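Local coordinates for periplasmic binding protein (Veillonella parvula, PDB 4LJS) that probably binds a metal-chelate cargo such as a siderophore or a corrinoid in the cell envelope and delivers it to an ABC importer, at residues 14-18 and 64-68; 20-26 and 160-166; 200-204 and 253-257; 246-252 and 283-289. One frame throughout, in Å; residues are numbered along the deposited sequence.

Contact 1. Residues 14-18 and 64-68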
loop_
_atom_site.group_PDB
_atom_site.type_symbol
_atom_site.label_atom_id
_atom_site.label_comp_id
_atom_site.label_asym_id
_atom_site.label_seq_id
_atom_site.Cartn_x
_atom_site.Cartn_y
_atom_site.Cartn_z
ATOM N N THR A 14 -25.624 -12.651 7.789
ATOM C CA THR A 14 -25.531 -11.195 7.784
ATOM C C THR A 14 -24.741 -10.735 9.004
ATOM O O THR A 14 -24.933 -11.273 10.094
ATOM C CB THR A 14 -26.950 -10.573 7.814
ATOM O OG1 THR A 14 -27.566 -10.727 6.530
ATOM C CG2 THR A 14 -26.915 -9.091 8.176
ATOM N N PRO A 15 -23.840 -9.748 8.823
ATOM C CA PRO A 15 -23.022 -9.225 9.928
ATOM C C PRO A 15 -23.842 -8.773 11.134
ATOM O O PRO A 15 -24.923 -8.202 10.975
ATOM C CB PRO A 15 -22.328 -8.011 9.301
ATOM C CG PRO A 15 -22.273 -8.320 7.853
ATOM C CD PRO A 15 -23.523 -9.085 7.544
ATOM N N VAL A 16 -23.322 -9.044 12.327
ATOM C CA VAL A 16 -23.927 -8.584 13.571
ATOM C C VAL A 16 -23.968 -7.057 13.607
ATOM O O VAL A 16 -23.024 -6.390 13.171
ATOM C CB VAL A 16 -23.133 -9.110 14.783
ATOM C CG1 VAL A 16 -23.576 -8.426 16.064
ATOM C CG2 VAL A 16 -23.281 -10.623 14.902
ATOM N N HIS A 17 -25.072 -6.504 14.096
ATOM C CA HIS A 17 -25.184 -5.059 14.253
ATOM C C HIS A 17 -24.317 -4.599 15.427
ATOM O O HIS A 17 -24.487 -5.059 16.553
ATOM C CB HIS A 17 -26.643 -4.653 14.476
ATOM C CG HIS A 17 -26.875 -3.174 14.429
ATOM N ND1 HIS A 17 -26.687 -2.426 13.286
ATOM C CD2 HIS A 17 -27.279 -2.305 15.386
ATOM C CE1 HIS A 17 -26.965 -1.159 13.542
ATOM N NE2 HIS A 17 -27.326 -1.059 14.810
ATOM N N ILE A 18 -23.374 -3.703 15.160
ATOM C CA ILE A 18 -22.535 -3.161 16.221
ATOM C C ILE A 18 -22.634 -1.644 16.236
ATOM O O ILE A 18 -22.230 -0.970 15.286
ATOM C CB ILE A 18 -21.066 -3.569 16.062
ATOM C CG1 ILE A 18 -20.942 -5.087 15.960
ATOM C CG2 ILE A 18 -20.260 -3.070 17.237
ATOM C CD1 ILE A 18 -19.539 -5.551 15.655
ATOM N N GLY A 64 -13.466 -8.854 7.344
ATOM C CA GLY A 64 -13.614 -9.319 5.974
ATOM C C GLY A 64 -15.034 -9.710 5.601
ATOM O O GLY A 64 -15.451 -9.519 4.462
ATOM N N ASP A 65 -15.777 -10.253 6.559
ATOM C CA ASP A 65 -17.157 -10.669 6.310
ATOM C C ASP A 65 -18.058 -9.511 5.919
ATOM O O ASP A 65 -19.094 -9.723 5.310
ATOM C CB ASP A 65 -17.747 -11.368 7.533
ATOM C CG ASP A 65 -17.450 -12.839 7.550
ATOM O OD1 ASP A 65 -17.198 -13.400 6.460
ATOM O OD2 ASP A 65 -17.474 -13.440 8.646
ATOM N N ARG A 66 -17.672 -8.290 6.279
ATOM C CA ARG A 66 -18.511 -7.129 5.993
ATOM C C ARG A 66 -18.330 -6.611 4.564
ATOM O O ARG A 66 -19.110 -5.786 4.089
ATOM C CB ARG A 66 -18.285 -6.023 7.033
ATOM C CG ARG A 66 -18.670 -6.470 8.441
ATOM C CD ARG A 66 -18.458 -5.406 9.498
ATOM N NE ARG A 66 -18.900 -5.888 10.807
ATOM C CZ ARG A 66 -20.088 -5.618 11.341
ATOM N NH1 ARG A 66 -20.949 -4.844 10.695
ATOM N NH2 ARG A 66 -20.409 -6.106 12.532
ATOM N N ILE A 67 -17.313 -7.121 3.875
ATOM C CA ILE A 67 -17.051 -6.719 2.499
ATOM C C ILE A 67 -17.981 -7.425 1.502
ATOM O O ILE A 67 -17.974 -8.653 1.389
ATOM C CB ILE A 67 -15.600 -7.015 2.095
ATOM C CG1 ILE A 67 -14.617 -6.301 3.023
ATOM C CG2 ILE A 67 -15.376 -6.624 0.638
ATOM C CD1 ILE A 67 -13.157 -6.628 2.732
ATOM N N VAL A 68 -18.772 -6.642 0.777
ATOM C CA VAL A 68 -19.620 -7.185 -0.277
ATOM C C VAL A 68 -18.848 -7.248 -1.588
ATOM O O VAL A 68 -18.901 -8.250 -2.308
ATOM C CB VAL A 68 -20.910 -6.362 -0.459
ATOM C CG1 VAL A 68 -21.686 -6.844 -1.691
ATOM C CG2 VAL A 68 -21.776 -6.475 0.786
HETATM O O HOH W 1 -23.089 -3.172 12.474
#

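Contact 2. Residues 20-26 and 160-166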
loop_
_atom_site.group_PDB
_atom_site.type_symbol
_atom_site.label_atom_id
_atom_site.label_comp_id
_atom_site.label_asym_id
_atom_site.label_seq_id
_atom_site.Cartn_x
_atom_site.Cartn_y
_atom_site.Cartn_z
ATOM N N LEU A 20 -21.856 2.151 17.368
ATOM C CA LEU A 20 -20.718 2.953 17.794
ATOM C C LEU A 20 -21.184 4.054 18.740
ATOM O O LEU A 20 -21.716 5.078 18.308
ATOM C CB LEU A 20 -20.000 3.564 16.591
ATOM C CG LEU A 20 -19.337 2.607 15.596
ATOM C CD1 LEU A 20 -18.942 3.347 14.323
ATOM C CD2 LEU A 20 -18.121 1.926 16.223
ATOM N N GLN A 21 -20.998 3.830 20.035
ATOM C CA GLN A 21 -21.320 4.839 21.039
ATOM C C GLN A 21 -20.073 5.151 21.853
ATOM O O GLN A 21 -19.555 4.278 22.555
ATOM C CB GLN A 21 -22.442 4.354 21.953
ATOM C CG GLN A 21 -23.789 4.225 21.265
ATOM C CD GLN A 21 -24.802 3.485 22.117
ATOM O OE1 GLN A 21 -24.503 2.431 22.680
ATOM N NE2 GLN A 21 -26.006 4.037 22.224
ATOM N N PRO A 22 -19.582 6.397 21.768
ATOM C CA PRO A 22 -20.150 7.532 21.028
ATOM C C PRO A 22 -19.886 7.432 19.524
ATOM O O PRO A 22 -19.027 6.644 19.112
ATOM C CB PRO A 22 -19.386 8.721 21.609
ATOM C CG PRO A 22 -18.048 8.156 21.931
ATOM C CD PRO A 22 -18.308 6.757 22.419
ATOM N N PRO A 23 -20.618 8.218 18.714
ATOM C CA PRO A 23 -20.424 8.198 17.261
ATOM C C PRO A 23 -18.982 8.512 16.870
ATOM O O PRO A 23 -18.291 9.263 17.561
ATOM C CB PRO A 23 -21.352 9.311 16.768
ATOM C CG PRO A 23 -22.397 9.431 17.829
ATOM C CD PRO A 23 -21.686 9.152 19.116
ATOM N N VAL A 24 -18.537 7.925 15.767
ATOM C CA VAL A 24 -17.189 8.141 15.269
ATOM C C VAL A 24 -17.190 9.157 14.136
ATOM O O VAL A 24 -17.874 8.985 13.129
ATOM C CB VAL A 24 -16.557 6.819 14.774
ATOM C CG1 VAL A 24 -15.330 7.091 13.922
ATOM C CG2 VAL A 24 -16.217 5.923 15.955
ATOM N N THR A 25 -16.425 10.224 14.317
ATOM C CA THR A 25 -16.273 11.243 13.294
ATOM C C THR A 25 -14.911 11.092 12.617
ATOM O O THR A 25 -13.879 11.082 13.276
ATOM C CB THR A 25 -16.421 12.647 13.898
ATOM O OG1 THR A 25 -17.810 12.925 14.109
ATOM C CG2 THR A 25 -15.847 13.693 12.971
ATOM N N ILE A 26 -14.923 10.956 11.299
ATOM C CA ILE A 26 -13.704 10.733 10.537
ATOM C C ILE A 26 -13.492 11.859 9.532
ATOM O O ILE A 26 -14.441 12.309 8.885
ATOM C CB ILE A 26 -13.775 9.388 9.771
ATOM C CG1 ILE A 26 -13.750 8.206 10.747
ATOM C CG2 ILE A 26 -12.639 9.273 8.746
ATOM C CD1 ILE A 26 -12.497 8.147 11.607
ATOM N N ASP A 160 -7.935 5.019 11.031
ATOM C CA ASP A 160 -9.280 5.467 10.657
ATOM C C ASP A 160 -10.215 4.285 10.405
ATOM O O ASP A 160 -11.345 4.255 10.889
ATOM C CB ASP A 160 -9.236 6.335 9.400
ATOM C CG ASP A 160 -8.697 7.723 9.664
ATOM O OD1 ASP A 160 -8.706 8.154 10.839
ATOM O OD2 ASP A 160 -8.273 8.389 8.691
ATOM N N LEU A 161 -9.745 3.314 9.635
ATOM C CA LEU A 161 -10.549 2.133 9.370
ATOM C C LEU A 161 -10.813 1.390 10.680
ATOM O O LEU A 161 -11.918 0.915 10.913
ATOM C CB LEU A 161 -9.886 1.246 8.315
ATOM C CG LEU A 161 -9.938 1.858 6.905
ATOM C CD1 LEU A 161 -9.147 1.033 5.897
ATOM C CD2 LEU A 161 -11.386 2.022 6.435
ATOM N N GLY A 162 -9.806 1.328 11.548
ATOM C CA GLY A 162 -9.985 0.772 12.877
ATOM C C GLY A 162 -11.123 1.417 13.655
ATOM O O GLY A 162 -11.927 0.722 14.276
ATOM N N ARG A 163 -11.204 2.746 13.623
ATOM C CA ARG A 163 -12.295 3.444 14.301
ATOM C C ARG A 163 -13.653 3.148 13.652
ATOM O O ARG A 163 -14.652 2.942 14.343
ATOM C CB ARG A 163 -12.058 4.958 14.332
ATOM C CG ARG A 163 -10.850 5.405 15.128
ATOM C CD ARG A 163 -10.756 6.930 15.154
ATOM N NE ARG A 163 -11.865 7.531 15.896
ATOM C CZ ARG A 163 -12.308 8.772 15.714
ATOM N NH1 ARG A 163 -11.744 9.554 14.801
ATOM N NH2 ARG A 163 -13.321 9.231 16.441
ATOM N N ILE A 164 -13.685 3.137 12.326
ATOM C CA ILE A 164 -14.921 2.872 11.598
ATOM C C ILE A 164 -15.481 1.481 11.928
ATOM O O ILE A 164 -16.685 1.324 12.116
ATOM C CB ILE A 164 -14.725 3.050 10.070
ATOM C CG1 ILE A 164 -14.475 4.524 9.735
ATOM C CG2 ILE A 164 -15.935 2.533 9.292
ATOM C CD1 ILE A 164 -14.214 4.788 8.254
ATOM N N PHE A 165 -14.604 0.487 12.046
ATOM C CA PHE A 165 -15.040 -0.892 12.269
ATOM C C PHE A 165 -14.999 -1.362 13.707
ATOM O O PHE A 165 -15.099 -2.563 13.966
ATOM C CB PHE A 165 -14.234 -1.846 11.391
ATOM C CG PHE A 165 -14.578 -1.739 9.944
ATOM C CD1 PHE A 165 -15.634 -2.451 9.427
ATOM C CD2 PHE A 165 -13.877 -0.887 9.113
ATOM C CE1 PHE A 165 -15.971 -2.340 8.095
ATOM C CE2 PHE A 165 -14.207 -0.772 7.784
ATOM C CZ PHE A 165 -15.259 -1.495 7.272
ATOM N N ASN A 166 -14.868 -0.416 14.634
ATOM C CA ASN A 166 -14.649 -0.725 16.046
ATOM C C ASN A 166 -13.546 -1.767 16.273
ATOM O O ASN A 166 -13.713 -2.709 17.052
ATOM C CB ASN A 166 -15.949 -1.171 16.724
ATOM C CG ASN A 166 -15.864 -1.089 18.237
ATOM O OD1 ASN A 166 -15.234 -0.183 18.779
ATOM N ND2 ASN A 166 -16.478 -2.047 18.922
#

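Contact 3. Residues 200-204 and 253-257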
loop_
_atom_site.group_PDB
_atom_site.type_symbol
_atom_site.label_atom_id
_atom_site.label_comp_id
_atom_site.label_asym_id
_atom_site.label_seq_id
_atom_site.Cartn_x
_atom_site.Cartn_y
_atom_site.Cartn_z
ATOM N N ILE A 200 13.999 2.040 -7.806
ATOM C CA ILE A 200 13.598 2.250 -9.191
ATOM C C ILE A 200 12.617 1.190 -9.661
ATOM O O ILE A 200 12.622 0.062 -9.164
ATOM C CB ILE A 200 14.807 2.252 -10.153
ATOM C CG1 ILE A 200 15.706 1.043 -9.885
ATOM C CG2 ILE A 200 15.596 3.543 -10.014
ATOM C CD1 ILE A 200 16.675 0.742 -11.003
ATOM N N GLU A 201 11.767 1.569 -10.613
ATOM C CA GLU A 201 10.916 0.617 -11.317
ATOM C C GLU A 201 11.371 0.571 -12.760
ATOM O O GLU A 201 11.636 1.610 -13.367
ATOM C CB GLU A 201 9.432 1.011 -11.251
ATOM C CG GLU A 201 8.528 0.103 -12.094
ATOM C CD GLU A 201 7.045 0.464 -12.032
ATOM O OE1 GLU A 201 6.705 1.557 -11.524
ATOM O OE2 GLU A 201 6.220 -0.359 -12.498
ATOM N N VAL A 202 11.474 -0.633 -13.309
ATOM C CA VAL A 202 11.904 -0.789 -14.689
ATOM C C VAL A 202 10.716 -0.754 -15.638
ATOM O O VAL A 202 9.775 -1.535 -15.501
ATOM C CB VAL A 202 12.688 -2.092 -14.895
ATOM C CG1 VAL A 202 12.912 -2.344 -16.381
ATOM C CG2 VAL A 202 14.009 -2.023 -14.149
ATOM N N GLN A 203 10.765 0.174 -16.589
ATOM C CA GLN A 203 9.731 0.305 -17.604
ATOM C C GLN A 203 10.389 0.351 -18.968
ATOM O O GLN A 203 10.902 1.390 -19.386
ATOM C CB GLN A 203 8.907 1.567 -17.370
ATOM C CG GLN A 203 7.904 1.430 -16.243
ATOM C CD GLN A 203 6.771 0.486 -16.599
ATOM O OE1 GLN A 203 6.248 0.516 -17.716
ATOM N NE2 GLN A 203 6.392 -0.363 -15.656
ATOM N N GLY A 204 10.372 -0.785 -19.657
ATOM C CA GLY A 204 11.091 -0.917 -20.907
ATOM C C GLY A 204 12.580 -0.855 -20.638
ATOM O O GLY A 204 13.115 -1.637 -19.847
ATOM N N SER A 253 5.260 -3.637 -10.428
ATOM C CA SER A 253 3.812 -3.507 -10.362
ATOM C C SER A 253 3.127 -4.853 -10.558
ATOM O O SER A 253 3.743 -5.809 -11.031
ATOM C CB SER A 253 3.311 -2.530 -11.424
ATOM O OG SER A 253 3.580 -3.025 -12.719
ATOM N N ASP A 254 1.859 -4.945 -10.217
ATOM C CA ASP A 254 1.233 -6.245 -10.331
ATOM C C ASP A 254 1.134 -6.920 -11.726
ATOM O O ASP A 254 1.480 -8.068 -11.813
ATOM C CB ASP A 254 -0.003 -6.442 -9.420
ATOM C CG ASP A 254 -1.018 -5.332 -9.507
ATOM O OD1 ASP A 254 -0.907 -4.438 -10.348
ATOM O OD2 ASP A 254 -1.963 -5.387 -8.729
ATOM N N GLY A 255 0.700 -6.261 -12.803
ATOM C CA GLY A 255 0.671 -6.982 -14.061
ATOM C C GLY A 255 2.027 -7.487 -14.504
ATOM O O GLY A 255 2.123 -8.462 -15.252
ATOM N N GLU A 256 3.080 -6.840 -14.014
ATOM C CA GLU A 256 4.431 -7.121 -14.484
ATOM C C GLU A 256 5.187 -8.148 -13.648
ATOM O O GLU A 256 6.395 -8.307 -13.801
ATOM C CB GLU A 256 5.215 -5.820 -14.639
ATOM C CG GLU A 256 4.628 -4.946 -15.741
ATOM C CD GLU A 256 4.832 -3.471 -15.498
ATOM O OE1 GLU A 256 5.861 -3.107 -14.894
ATOM O OE2 GLU A 256 3.956 -2.676 -15.903
ATOM N N TYR A 257 4.458 -8.855 -12.787
ATOM C CA TYR A 257 5.001 -9.992 -12.047
ATOM C C TYR A 257 5.513 -11.081 -12.984
ATOM O O TYR A 257 6.543 -11.706 -12.718
ATOM C CB TYR A 257 3.940 -10.581 -11.112
ATOM C CG TYR A 257 3.889 -9.941 -9.740
ATOM C CD1 TYR A 257 3.915 -8.559 -9.594
ATOM C CD2 TYR A 257 3.798 -10.717 -8.591
ATOM C CE1 TYR A 257 3.868 -7.966 -8.341
ATOM C CE2 TYR A 257 3.749 -10.132 -7.328
ATOM C CZ TYR A 257 3.782 -8.755 -7.213
ATOM O OH TYR A 257 3.728 -8.162 -5.974
#

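Contact 4. Residues 246-252 and 283-289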
loop_
_atom_site.group_PDB
_atom_site.type_symbol
_atom_site.label_atom_id
_atom_site.label_comp_id
_atom_site.label_asym_id
_atom_site.label_seq_id
_atom_site.Cartn_x
_atom_site.Cartn_y
_atom_site.Cartn_z
ATOM N N ASP A 246 24.627 1.258 -2.539
ATOM C CA ASP A 246 24.979 -0.001 -1.891
ATOM C C ASP A 246 23.946 -1.092 -2.139
ATOM O O ASP A 246 24.276 -2.278 -2.115
ATOM C CB ASP A 246 25.078 0.204 -0.383
ATOM C CG ASP A 246 26.111 1.226 -0.007
ATOM O OD1 ASP A 246 27.237 1.153 -0.545
ATOM O OD2 ASP A 246 25.791 2.106 0.819
ATOM N N VAL A 247 22.694 -0.681 -2.339
ATOM C CA VAL A 247 21.580 -1.609 -2.523
ATOM C C VAL A 247 20.520 -0.997 -3.447
ATOM O O VAL A 247 20.152 0.172 -3.305
ATOM C CB VAL A 247 20.952 -2.025 -1.162
ATOM C CG1 VAL A 247 20.582 -0.798 -0.333
ATOM C CG2 VAL A 247 19.738 -2.915 -1.365
ATOM N N ILE A 248 20.060 -1.781 -4.417
ATOM C CA ILE A 248 19.015 -1.339 -5.324
ATOM C C ILE A 248 17.713 -2.060 -5.029
ATOM O O ILE A 248 17.681 -3.283 -4.904
ATOM C CB ILE A 248 19.384 -1.617 -6.784
ATOM C CG1 ILE A 248 20.606 -0.793 -7.190
ATOM C CG2 ILE A 248 18.198 -1.317 -7.705
ATOM C CD1 ILE A 248 21.105 -1.097 -8.585
ATOM N N PHE A 249 16.636 -1.301 -4.915
ATOM C CA PHE A 249 15.316 -1.905 -4.838
ATOM C C PHE A 249 14.603 -1.768 -6.174
ATOM O O PHE A 249 14.410 -0.660 -6.682
ATOM C CB PHE A 249 14.514 -1.306 -3.688
ATOM C CG PHE A 249 15.094 -1.620 -2.341
ATOM C CD1 PHE A 249 14.879 -2.862 -1.754
ATOM C CD2 PHE A 249 15.894 -0.705 -1.684
ATOM C CE1 PHE A 249 15.421 -3.170 -0.529
ATOM C CE2 PHE A 249 16.437 -1.004 -0.449
ATOM C CZ PHE A 249 16.202 -2.239 0.130
ATOM N N LEU A 250 14.255 -2.911 -6.753
ATOM C CA LEU A 250 13.505 -2.954 -8.004
ATOM C C LEU A 250 12.012 -3.048 -7.717
ATOM O O LEU A 250 11.508 -4.100 -7.312
ATOM C CB LEU A 250 13.940 -4.148 -8.853
ATOM C CG LEU A 250 15.369 -4.144 -9.400
ATOM C CD1 LEU A 250 15.579 -5.338 -10.322
ATOM C CD2 LEU A 250 15.672 -2.841 -10.127
ATOM N N ILE A 251 11.310 -1.943 -7.923
ATOM C CA ILE A 251 9.872 -1.898 -7.696
ATOM C C ILE A 251 9.112 -2.523 -8.866
ATOM O O ILE A 251 9.360 -2.193 -10.025
ATOM C CB ILE A 251 9.407 -0.457 -7.423
ATOM C CG1 ILE A 251 10.068 0.055 -6.138
ATOM C CG2 ILE A 251 7.889 -0.384 -7.314
ATOM C CD1 ILE A 251 9.864 1.525 -5.874
ATOM N N VAL A 252 8.205 -3.447 -8.557
ATOM C CA VAL A 252 7.467 -4.164 -9.595
ATOM C C VAL A 252 5.970 -4.052 -9.385
ATOM O O VAL A 252 5.468 -4.352 -8.298
ATOM C CB VAL A 252 7.808 -5.663 -9.614
ATOM C CG1 VAL A 252 7.254 -6.316 -10.892
ATOM C CG2 VAL A 252 9.304 -5.870 -9.498
ATOM N N ARG A 283 23.268 -7.016 -4.228
ATOM C CA ARG A 283 22.256 -6.409 -3.377
ATOM C C ARG A 283 21.217 -5.685 -4.232
ATOM O O ARG A 283 21.087 -4.463 -4.207
ATOM C CB ARG A 283 22.914 -5.498 -2.334
ATOM C CG ARG A 283 23.898 -6.260 -1.437
ATOM C CD ARG A 283 24.523 -5.378 -0.365
ATOM N NE ARG A 283 23.517 -4.763 0.503
ATOM C CZ ARG A 283 23.784 -3.798 1.375
ATOM N NH1 ARG A 283 25.024 -3.343 1.496
ATOM N NH2 ARG A 283 22.815 -3.282 2.122
ATOM N N VAL A 284 20.495 -6.475 -5.018
ATOM C CA VAL A 284 19.434 -5.971 -5.869
ATOM C C VAL A 284 18.216 -6.822 -5.568
ATOM O O VAL A 284 18.220 -8.031 -5.808
ATOM C CB VAL A 284 19.808 -6.090 -7.357
ATOM C CG1 VAL A 284 18.677 -5.570 -8.239
ATOM C CG2 VAL A 284 21.122 -5.349 -7.643
ATOM N N HIS A 285 17.179 -6.201 -5.018
ATOM C CA HIS A 285 16.030 -6.958 -4.545
ATOM C C HIS A 285 14.716 -6.436 -5.103
ATOM O O HIS A 285 14.557 -5.233 -5.331
ATOM C CB HIS A 285 15.977 -6.927 -3.018
ATOM C CG HIS A 285 17.315 -7.095 -2.369
ATOM N ND1 HIS A 285 17.891 -8.330 -2.158
ATOM C CD2 HIS A 285 18.192 -6.182 -1.884
ATOM C CE1 HIS A 285 19.063 -8.170 -1.572
ATOM N NE2 HIS A 285 19.270 -6.877 -1.396
ATOM N N PHE A 286 13.775 -7.356 -5.305
ATOM C CA PHE A 286 12.429 -7.008 -5.738
ATOM C C PHE A 286 11.653 -6.351 -4.603
ATOM O O PHE A 286 11.759 -6.761 -3.449
ATOM C CB PHE A 286 11.684 -8.263 -6.201
ATOM C CG PHE A 286 12.067 -8.725 -7.578
ATOM C CD1 PHE A 286 12.044 -7.846 -8.650
ATOM C CD2 PHE A 286 12.449 -10.043 -7.802
ATOM C CE1 PHE A 286 12.384 -8.271 -9.929
ATOM C CE2 PHE A 286 12.793 -10.476 -9.076
ATOM C CZ PHE A 286 12.763 -9.587 -10.142
ATOM N N LEU A 287 10.872 -5.331 -4.939
ATOM C CA LEU A 287 10.014 -4.660 -3.972
ATOM C C LEU A 287 8.645 -4.436 -4.617
ATOM O O LEU A 287 8.512 -3.636 -5.545
ATOM C CB LEU A 287 10.647 -3.334 -3.532
ATOM C CG LEU A 287 9.921 -2.442 -2.515
ATOM C CD1 LEU A 287 9.615 -3.182 -1.220
ATOM C CD2 LEU A 287 10.746 -1.183 -2.229
ATOM N N PRO A 288 7.623 -5.168 -4.150
ATOM C CA PRO A 288 6.303 -5.058 -4.781
ATOM C C PRO A 288 5.695 -3.667 -4.620
ATOM O O PRO A 288 5.689 -3.106 -3.520
ATOM C CB PRO A 288 5.461 -6.121 -4.055
ATOM C CG PRO A 288 6.212 -6.434 -2.796
ATOM C CD PRO A 288 7.661 -6.197 -3.096
ATOM N N LEU A 289 5.214 -3.119 -5.736
ATOM C CA LEU A 289 4.540 -1.830 -5.763
ATOM C C LEU A 289 3.376 -1.800 -4.777
ATOM O O LEU A 289 3.160 -0.800 -4.084
ATOM C CB LEU A 289 4.042 -1.525 -7.184
ATOM C CG LEU A 289 3.459 -0.135 -7.457
ATOM C CD1 LEU A 289 4.460 0.960 -7.097
ATOM C CD2 LEU A 289 3.036 -0.004 -8.918
#

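Contact 1. Residues 14-18 and 64-68
R66 projects from the 3-10 turn 64-66 and lays its guanidinium group against the loop 14-18. The shortest polar bond is R66 NH2 to V16 O, 2.7 Å. It is somewhat bent, with an N-H...O angle of 148°. The donor lies in the carbonyl plane of V16, while that oxygen sits slightly out of the guanidinium plane. The chain of R66 runs extended from CG to NE, and this carries its end as far as the loop. P15 packs over one face of the guanidinium: P15 CB is 3.7 Å from R66 NH1. P15 and R66 run past one another with their ends pointing opposite ways. I18 comes in at about a right angle, with I18 CD1 3.3 Å from R66 NH2. Its CG1 lies beside the backbone N (chi1 -54°), which brings the end of the chain to the arginine. This is the tight part. The loose side is wetter. A water accepts bonds from I18 N at 2.8 Å and from R66 NH1 at 3.2 Å, bridging the two segments. V16 and H17 are exposed, and H17 ND1 bonds E45. D65 adds little here; its OD1 forms a salt bridge with K89. R66 has further partners: NE forms a salt bridge with E63, and NH1 bonds P44 O. The contact therefore joins the loop before strand 19-29 to the entry of strand 67-71. One buried guanidinium is met by a carboxylate, two carbonyl oxygens and a water. Its positive charge is probably balanced mainly by E63, and its rotation is fixed by bonds from all three nitrogens.

Contact 2. Residues 20-26 and 160-166
T25 O receives a hydrogen bond from R163 NH1 at 3.0 Å, a weak one with an N-H...O angle of 125°. It links a beta hairpin, strands 19-29 and 34-40, to the last turn of helix 151-164. Strand 23-26 runs nearly antiparallel to the helix end, at 155°. A Schellman motif closes that helix, with N166 at positive phi as its C-prime residue. The R163 chain bends at chi3 (66°), which turns the guanidinium toward T25 O. V24 CG1 then lies over one face of it, 3.9 Å from R163 NH2. I26 CD1 approaches obliquely, 3.6 Å from R163 NH1. A leucine in place of R163 would probably leave T25 O without this donor and V24 CG1 without the flat group beneath it. Next to the arginine lies an apolar patch. I26 CG1 meets I164 CG1 at 3.9 Å, the two side chains crossing at about a right angle. D160 borders I26, but its OD2 is engaged by Y137 and K156. Strand 34-40 backs this layer through Y40, which touches both L20 and I164. Farther along, L20 packs on the helix terminus: L20 CD1 lies 3.7 Å from I164 O, and L20 CD2 lies 3.8 Å from N166 CB.

Contact 3. Residues 200-204 and 253-257
Q203 reaches across to E256 with its amide nitrogen. Its CB leaves the strand with CG beside the backbone N, and the chain then bends at CG (chi2 -70°). That bend swings the amide toward E201 and the loop 253-257. Q203 CD comes within 4.1 Å of E256 OE1. At the tip, NE2 meets three carboxylate oxygens. Q203 NE2 to E201 OE2 is 3.2 Å, reached from above the carboxylate plane. Q203 NE2 to E256 OE1 is 2.9 Å but weak, since the bond is strongly bent. The bond from Q203 NE2 to E256 OE2 is nearly straight at 171°, yet weak and long at 3.4 Å. The amide thus links two like charges, E201 OE2 and E256 OE1, which stand 3.7 Å apart. With an alanine here, E201 and E256 would probably lose their shared donor and be left facing each other. E201 has other support, because its OE1 is held by R208 and Y210. S253 CB also lies 3.8 Å from E201 OE2. The contact joins the end of strand 196-203 to the loop that leaves the neighbouring strand 247-252. That loop leads into helix 260-268, on which V202 packs, while strand 206-209 runs along the other side.

Contact 4. Residues 246-252 and 283-289
L250 and V284 meet at the apolar centre, with L250 CD1 3.7 Å from V284 CG1. On the same face V252 CG2 lies 3.5 Å from F286 CD1, oblique to the ring. M264 of helix 260-268 packs on this face. The other face carries F249, I251 and L287. L287 CG is anti to the backbone N (chi1 180°), which places CD2 4.0 Å from F249 CB and beside I251. Helix 299-310 lies against L287 through S302 and I305. Six backbone hydrogen bonds run between the strands. Both backbone polar atoms of L250 bond to strand 284-288: its N gives to H285 O at 2.7 Å, and its O takes from L287 N at 2.7 Å. Toward the start of the strands, V247 CG2 sits at the edge of the H285 ring, 3.7 Å from CD2. At the polar edge, one face of the R283 guanidinium rests on D246 O and V247 CB. R283 NH2 bonds G309 O, and D246 OD2 bonds K196 N. The two strands are parallel, and helix 260-268 lies on the path between them. This is a beta-alpha-beta crossover, consistent with the Rossmann-like lobes of binding proteins in this family.

From the N terminus, contact 1 opens first, and its loop closes at residues 64-68. Contact 2 opens within that loop and closes at 160-166, so the two cross. They also touch, R66 packing on F165. Together they fasten the leading loop and the hairpin 19-29/34-40 onto the lobe with the parallel sheet 67-71, 47-50, 110-113 and 135-138. Helix 168-188 leads on to strand 196-203, consistent with the long helical linker of this family. Contact 3 closes at 253-257; contact 4 opens inside its loop and closes at 283-289, so these cross too, on one sheet. I200 joins them by probable backbone hydrogen bonds to F249 and I251. The two pairs lie on opposite sides of the chain's centre.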